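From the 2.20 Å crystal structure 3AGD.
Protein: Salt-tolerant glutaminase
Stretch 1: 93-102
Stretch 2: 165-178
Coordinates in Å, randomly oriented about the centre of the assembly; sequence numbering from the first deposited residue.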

ATOM      1  N   GLY A  93      18.324  -1.031  12.123  1.00 29.61           N
ATOM      2  CA  GLY A  93      18.967  -2.299  11.825  1.00 28.88           C
ATOM      3  C   GLY A  93      19.215  -3.006  13.149  1.00 27.39           C
ATOM      4  O   GLY A  93      18.908  -2.451  14.204  1.00 27.46           O
ATOM      5  N   GLU A  94      19.784  -4.207  13.107  1.00 24.33           N
ATOM      6  CA  GLU A  94      20.029  -4.980  14.325  1.00 23.41           C
ATOM      7  C   GLU A  94      21.118  -4.417  15.246  1.00 23.45           C
ATOM      8  O   GLU A  94      21.077  -4.636  16.457  1.00 24.90           O
ATOM      9  CB  GLU A  94      20.340  -6.434  13.948  1.00 21.79           C
ATOM     10  CG  GLU A  94      20.477  -7.400  15.123  1.00 22.60           C
ATOM     11  CD  GLU A  94      19.311  -7.326  16.098  1.00 22.45           C
ATOM     12  OE1 GLU A  94      18.147  -7.292  15.649  1.00 19.89           O
ATOM     13  OE2 GLU A  94      19.563  -7.314  17.318  1.00 20.17           O
ATOM     14  N   ALA A  95      22.079  -3.687  14.684  1.00 22.98           N
ATOM     15  CA  ALA A  95      23.162  -3.098  15.479  1.00 26.29           C
ATOM     16  C   ALA A  95      22.568  -2.324  16.655  1.00 26.21           C
ATOM     17  O   ALA A  95      21.714  -1.455  16.461  1.00 24.65           O
ATOM     18  CB  ALA A  95      24.006  -2.163  14.608  1.00 29.09           C
ATOM     19  N   PHE A  96      23.020  -2.632  17.869  1.00 24.33           N
ATOM     20  CA  PHE A  96      22.486  -1.967  19.052  1.00 25.85           C
ATOM     21  C   PHE A  96      23.292  -0.781  19.557  1.00 25.26           C
ATOM     22  O   PHE A  96      24.502  -0.872  19.751  1.00 26.02           O
ATOM     23  CB  PHE A  96      22.328  -2.957  20.210  1.00 27.60           C
ATOM     24  CG  PHE A  96      21.687  -2.350  21.433  1.00 25.04           C
ATOM     25  CD1 PHE A  96      20.335  -2.021  21.434  1.00 23.81           C
ATOM     26  CD2 PHE A  96      22.443  -2.071  22.567  1.00 27.24           C
ATOM     27  CE1 PHE A  96      19.742  -1.417  22.547  1.00 25.30           C
ATOM     28  CE2 PHE A  96      21.863  -1.468  23.689  1.00 26.76           C
ATOM     29  CZ  PHE A  96      20.509  -1.139  23.678  1.00 25.90           C
ATOM     30  N   ASN A  97      22.599   0.330  19.780  1.00 24.94           N
ATOM     31  CA  ASN A  97      23.217   1.536  20.307  1.00 25.61           C
ATOM     32  C   ASN A  97      22.410   1.913  21.544  1.00 25.15           C
ATOM     33  O   ASN A  97      21.199   2.125  21.457  1.00 25.06           O
ATOM     34  CB  ASN A  97      23.158   2.673  19.287  1.00 31.69           C
ATOM     35  CG  ASN A  97      23.950   3.890  19.732  1.00 42.59           C
ATOM     36  OD1 ASN A  97      23.859   4.315  20.883  1.00 45.65           O
ATOM     37  ND2 ASN A  97      24.729   4.458  18.820  1.00 46.19           N
ATOM     38  N   GLU A  98      23.080   1.985  22.690  1.00 25.86           N
ATOM     39  CA  GLU A  98      22.435   2.321  23.959  1.00 25.66           C
ATOM     40  C   GLU A  98      21.630   3.620  23.894  1.00 26.05           C
ATOM     41  O   GLU A  98      20.627   3.771  24.587  1.00 24.90           O
ATOM     42  CB  GLU A  98      23.490   2.434  25.066  1.00 25.46           C
ATOM     43  CG  GLU A  98      22.912   2.581  26.463  1.00 27.64           C
ATOM     44  CD  GLU A  98      23.981   2.732  27.529  1.00 25.73           C
ATOM     45  OE1 GLU A  98      25.151   2.405  27.251  1.00 23.58           O
ATOM     46  OE2 GLU A  98      23.651   3.168  28.648  1.00 26.92           O
ATOM     47  N   LEU A  99      22.080   4.554  23.063  1.00 28.74           N
ATOM     48  CA  LEU A  99      21.415   5.844  22.906  1.00 30.00           C
ATOM     49  C   LEU A  99      19.925   5.719  22.593  1.00 29.32           C
ATOM     50  O   LEU A  99      19.129   6.551  23.012  1.00 31.09           O
ATOM     51  CB  LEU A  99      22.092   6.648  21.794  1.00 35.15           C
ATOM     52  CG  LEU A  99      23.552   7.059  22.015  1.00 40.65           C
ATOM     53  CD1 LEU A  99      24.097   7.708  20.749  1.00 42.30           C
ATOM     54  CD2 LEU A  99      23.647   8.022  23.191  1.00 43.34           C
ATOM     55  N   SER A 100      19.552   4.679  21.857  1.00 27.98           N
ATOM     56  CA  SER A 100      18.157   4.466  21.484  1.00 25.61           C
ATOM     57  C   SER A 100      17.235   4.373  22.696  1.00 26.46           C
ATOM     58  O   SER A 100      16.062   4.743  22.620  1.00 28.01           O
ATOM     59  CB  SER A 100      18.025   3.193  20.639  1.00 26.67           C
ATOM     60  OG  SER A 100      18.321   2.029  21.398  1.00 26.28           O
ATOM     61  N   LEU A 101      17.770   3.887  23.812  1.00 27.14           N
ATOM     62  CA  LEU A 101      16.994   3.736  25.044  1.00 28.61           C
ATOM     63  C   LEU A 101      17.095   4.962  25.943  1.00 34.56           C
ATOM     64  O   LEU A 101      16.246   5.177  26.809  1.00 32.02           O
ATOM     65  CB  LEU A 101      17.484   2.522  25.834  1.00 24.91           C
ATOM     66  CG  LEU A 101      17.551   1.183  25.107  1.00 23.16           C
ATOM     67  CD1 LEU A 101      18.144   0.142  26.040  1.00 22.25           C
ATOM     68  CD2 LEU A 101      16.157   0.780  24.634  1.00 21.46           C
ATOM     69  N   GLU A 102      18.144   5.753  25.746  1.00 41.43           N
ATOM     70  CA  GLU A 102      18.355   6.948  26.552  1.00 47.75           C
ATOM     71  C   GLU A 102      17.382   8.060  26.205  1.00 50.01           C
ATOM     72  O   GLU A 102      17.469   9.153  26.756  1.00 52.14           O
ATOM     73  CB  GLU A 102      19.789   7.458  26.395  1.00 53.08           C
ATOM     74  CG  GLU A 102      20.855   6.468  26.849  1.00 59.23           C
ATOM     75  CD  GLU A 102      22.241   7.083  26.887  1.00 64.43           C
ATOM     76  OE1 GLU A 102      22.683   7.623  25.852  1.00 64.88           O
ATOM     77  OE2 GLU A 102      22.890   7.025  27.954  1.00 68.05           O
ATOM     78  N   ASP A 165      24.729 -15.063  24.521  1.00 17.18           N
ATOM     79  CA  ASP A 165      25.295 -13.917  25.210  1.00 18.40           C
ATOM     80  C   ASP A 165      24.835 -12.572  24.650  1.00 19.17           C
ATOM     81  O   ASP A 165      24.516 -11.664  25.417  1.00 19.94           O
ATOM     82  CB  ASP A 165      26.826 -13.986  25.217  1.00 20.57           C
ATOM     83  CG  ASP A 165      27.362 -14.829  26.356  1.00 21.41           C
ATOM     84  OD1 ASP A 165      26.954 -14.593  27.512  1.00 21.93           O
ATOM     85  OD2 ASP A 165      28.195 -15.720  26.104  1.00 21.89           O
ATOM     86  N   ARG A 166      24.785 -12.435  23.327  1.00 17.15           N
ATOM     87  CA  ARG A 166      24.359 -11.166  22.748  1.00 15.00           C
ATOM     88  C   ARG A 166      22.928 -10.817  23.143  1.00 16.19           C
ATOM     89  O   ARG A 166      22.657  -9.690  23.561  1.00 17.84           O
ATOM     90  CB  ARG A 166      24.494 -11.162  21.217  1.00 15.25           C
ATOM     91  CG  ARG A 166      24.010  -9.843  20.593  1.00 15.18           C
ATOM     92  CD  ARG A 166      24.479  -9.627  19.159  1.00 14.01           C
ATOM     93  NE  ARG A 166      24.022  -8.336  18.642  1.00 13.59           N
ATOM     94  CZ  ARG A 166      22.762  -8.053  18.307  1.00 17.84           C
ATOM     95  NH1 ARG A 166      21.812  -8.975  18.418  1.00 15.66           N
ATOM     96  NH2 ARG A 166      22.443  -6.835  17.882  1.00 18.70           N
ATOM     97  N   ASN A 167      22.005 -11.768  23.020  1.00 14.99           N
ATOM     98  CA  ASN A 167      20.620 -11.476  23.394  1.00 16.99           C
ATOM     99  C   ASN A 167      20.476 -11.248  24.897  1.00 18.02           C
ATOM    100  O   ASN A 167      19.627 -10.462  25.335  1.00 17.26           O
ATOM    101  CB  ASN A 167      19.676 -12.591  22.929  1.00 19.28           C
ATOM    102  CG  ASN A 167      19.337 -12.481  21.454  1.00 17.32           C
ATOM    103  OD1 ASN A 167      19.172 -11.378  20.929  1.00 18.69           O
ATOM    104  ND2 ASN A 167      19.220 -13.616  20.782  1.00 15.67           N
ATOM    105  N   LEU A 168      21.297 -11.943  25.683  1.00 15.90           N
ATOM    106  CA  LEU A 168      21.288 -11.777  27.136  1.00 14.07           C
ATOM    107  C   LEU A 168      21.792 -10.360  27.432  1.00 12.98           C
ATOM    108  O   LEU A 168      21.333  -9.702  28.362  1.00 16.55           O
ATOM    109  CB  LEU A 168      22.201 -12.816  27.792  1.00 12.71           C
ATOM    110  CG  LEU A 168      21.644 -14.244  27.879  1.00 14.20           C
ATOM    111  CD1 LEU A 168      22.766 -15.255  28.170  1.00 11.77           C
ATOM    112  CD2 LEU A 168      20.581 -14.285  28.958  1.00  9.03           C
ATOM    113  N   SER A 169      22.735  -9.891  26.623  1.00 13.41           N
ATOM    114  CA  SER A 169      23.268  -8.544  26.785  1.00 13.76           C
ATOM    115  C   SER A 169      22.148  -7.536  26.552  1.00 16.40           C
ATOM    116  O   SER A 169      21.955  -6.613  27.343  1.00 17.90           O
ATOM    117  CB  SER A 169      24.387  -8.287  25.783  1.00  9.75           C
ATOM    118  OG  SER A 169      24.720  -6.913  25.770  1.00 16.30           O
ATOM    119  N   LEU A 170      21.412  -7.717  25.461  1.00 14.12           N
ATOM    120  CA  LEU A 170      20.309  -6.819  25.143  1.00 16.16           C
ATOM    121  C   LEU A 170      19.272  -6.862  26.265  1.00 18.43           C
ATOM    122  O   LEU A 170      18.801  -5.824  26.729  1.00 20.56           O
ATOM    123  CB  LEU A 170      19.667  -7.216  23.813  1.00 16.70           C
ATOM    124  CG  LEU A 170      20.584  -7.177  22.576  1.00 17.84           C
ATOM    125  CD1 LEU A 170      19.805  -7.625  21.343  1.00 14.10           C
ATOM    126  CD2 LEU A 170      21.133  -5.760  22.375  1.00 16.64           C
ATOM    127  N   ALA A 171      18.932  -8.066  26.711  1.00 17.76           N
ATOM    128  CA  ALA A 171      17.958  -8.227  27.783  1.00 16.35           C
ATOM    129  C   ALA A 171      18.390  -7.488  29.049  1.00 18.12           C
ATOM    130  O   ALA A 171      17.582  -6.799  29.676  1.00 21.00           O
ATOM    131  CB  ALA A 171      17.746  -9.708  28.082  1.00 14.99           C
ATOM    132  N   HIS A 172      19.656  -7.630  29.433  1.00 17.97           N
ATOM    133  CA  HIS A 172      20.151  -6.944  30.628  1.00 17.98           C
ATOM    134  C   HIS A 172      20.071  -5.432  30.469  1.00 17.53           C
ATOM    135  O   HIS A 172      19.664  -4.725  31.389  1.00 20.90           O
ATOM    136  CB  HIS A 172      21.596  -7.352  30.933  1.00 14.98           C
ATOM    137  CG  HIS A 172      21.711  -8.613  31.735  1.00 15.93           C
ATOM    138  ND1 HIS A 172      21.278  -8.708  33.040  1.00 13.82           N
ATOM    139  CD2 HIS A 172      22.216  -9.830  31.420  1.00 19.40           C
ATOM    140  CE1 HIS A 172      21.512  -9.926  33.494  1.00 13.50           C
ATOM    141  NE2 HIS A 172      22.082 -10.628  32.530  1.00 17.30           N
ATOM    142  N   MET A 173      20.453  -4.931  29.301  1.00 16.65           N
ATOM    143  CA  MET A 173      20.401  -3.495  29.066  1.00 17.47           C
ATOM    144  C   MET A 173      18.957  -3.008  29.143  1.00 15.74           C
ATOM    145  O   MET A 173      18.675  -1.955  29.711  1.00 14.10           O
ATOM    146  CB  MET A 173      20.990  -3.150  27.695  1.00 19.40           C
ATOM    147  CG  MET A 173      21.201  -1.651  27.479  1.00 22.18           C
ATOM    148  SD  MET A 173      22.462  -0.934  28.579  1.00 21.66           S
ATOM    149  CE  MET A 173      23.952  -1.349  27.679  1.00 17.55           C
ATOM    150  N   LEU A 174      18.037  -3.776  28.571  1.00 15.93           N
ATOM    151  CA  LEU A 174      16.631  -3.385  28.594  1.00 16.23           C
ATOM    152  C   LEU A 174      16.083  -3.330  30.024  1.00 17.40           C
ATOM    153  O   LEU A 174      15.291  -2.444  30.345  1.00 18.62           O
ATOM    154  CB  LEU A 174      15.796  -4.338  27.729  1.00 12.48           C
ATOM    155  CG  LEU A 174      16.079  -4.280  26.219  1.00 14.11           C
ATOM    156  CD1 LEU A 174      15.316  -5.387  25.508  1.00 12.50           C
ATOM    157  CD2 LEU A 174      15.677  -2.921  25.659  1.00 10.79           C
ATOM    158  N   ARG A 175      16.493  -4.270  30.880  1.00 15.66           N
ATOM    159  CA  ARG A 175      16.039  -4.264  32.275  1.00 18.08           C
ATOM    160  C   ARG A 175      16.564  -2.983  32.922  1.00 21.13           C
ATOM    161  O   ARG A 175      15.863  -2.317  33.677  1.00 19.86           O
ATOM    162  CB  ARG A 175      16.600  -5.466  33.047  1.00 16.32           C
ATOM    163  CG  ARG A 175      15.799  -6.751  32.923  1.00 22.22           C
ATOM    164  CD  ARG A 175      16.541  -7.924  33.557  1.00 24.39           C
ATOM    165  NE  ARG A 175      16.937  -7.648  34.935  1.00 25.05           N
ATOM    166  CZ  ARG A 175      16.101  -7.622  35.967  1.00 23.96           C
ATOM    167  NH1 ARG A 175      14.810  -7.865  35.789  1.00 21.68           N
ATOM    168  NH2 ARG A 175      16.558  -7.338  37.180  1.00 21.81           N
ATOM    169  N   SER A 176      17.818  -2.670  32.610  1.00 20.48           N
ATOM    170  CA  SER A 176      18.508  -1.494  33.118  1.00 20.79           C
ATOM    171  C   SER A 176      17.695  -0.221  32.904  1.00 20.05           C
ATOM    172  O   SER A 176      17.733   0.691  33.727  1.00 19.01           O
ATOM    173  CB  SER A 176      19.863  -1.370  32.417  1.00 24.52           C
ATOM    174  OG  SER A 176      20.567  -0.230  32.854  1.00 39.14           O
ATOM    175  N   TYR A 177      16.961  -0.161  31.797  1.00 19.29           N
ATOM    176  CA  TYR A 177      16.144   1.009  31.490  1.00 19.83           C
ATOM    177  C   TYR A 177      14.658   0.805  31.760  1.00 21.36           C
ATOM    178  O   TYR A 177      13.829   1.576  31.274  1.00 25.45           O
ATOM    179  CB  TYR A 177      16.327   1.434  30.026  1.00 20.69           C
ATOM    180  CG  TYR A 177      17.639   2.128  29.741  1.00 19.15           C
ATOM    181  CD1 TYR A 177      18.823   1.404  29.627  1.00 16.54           C
ATOM    182  CD2 TYR A 177      17.698   3.516  29.608  1.00 21.87           C
ATOM    183  CE1 TYR A 177      20.036   2.039  29.387  1.00 15.52           C
ATOM    184  CE2 TYR A 177      18.910   4.166  29.369  1.00 20.20           C
ATOM    185  CZ  TYR A 177      20.071   3.421  29.259  1.00 17.47           C
ATOM    186  OH  TYR A 177      21.267   4.051  29.014  1.00 15.96           O
ATOM    187  N   GLY A 178      14.323  -0.238  32.516  1.00 20.71           N
ATOM    188  CA  GLY A 178      12.930  -0.504  32.846  1.00 20.42           C
ATOM    189  C   GLY A 178      12.046  -1.055  31.736  1.00 22.17           C
ATOM    190  O   GLY A 178      10.824  -1.088  31.881  1.00 23.70           O
TER

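A loop can dock on a helix by running alongside it in the same general direction, and this segment of salt-tolerant glutaminase illustrates the arrangement. Residues 165-176 form a regular helix, whose last turn loosens into two weak bonds from Tyr177 N; Tyr177 is the first residue to leave helical angles, and Gly178 follows with a positive phi, which favours glycine. The partner, 93-102, begins as a loop, extended at 95-97, and then coils, with helical backbone angles at 98-101. Two hydrogen bonds to Asn97 accompany the coil: its OD1 accepts one from Leu99 N (2.8 Å), and its O accepts one from Ser100 OG (2.9 Å). Across the pair, Phe96 lies nearest Leu170, Glu98 nearest Met173 and Leu101 nearest Tyr177, with CA separations of 7.1 to 8.1 Å.

Helical periodicity brings Arg166, Leu170, Met173 and Tyr177 to the loop, so that along the helix polar pairs at the two ends flank apolar contacts. At the first end, Arg166 reaches out in an extended conformation, and both NH1 and NH2 donate to Glu94 OE2 at 3.0 Å, so a single carboxylate oxygen takes both bonds of the salt bridge. Next, Leu170 CD2 sits over one face of the Phe96 ring, 4.0 Å from its centroid, a CH-pi contact, while Met173 CG approaches Phe96 CE2 at 3.9 Å.

Met173 also links the aromatic contact to the buried Leu101, its CG lying 3.8 Å from Leu101 CD1. Both methyls of Leu101, CD1 and CD2, lie 3.9 Å from Leu174 CD2. Leu101 CB, meanwhile, stands almost directly above the Tyr177 ring, 3.9 Å from the centroid and 12° off the normal. The same tyrosine serves both chemistries: its face packs against aliphatic carbon, while its OH donates a short 2.6 Å hydrogen bond to Glu98 OE2, which lies at the ring edge, near its plane.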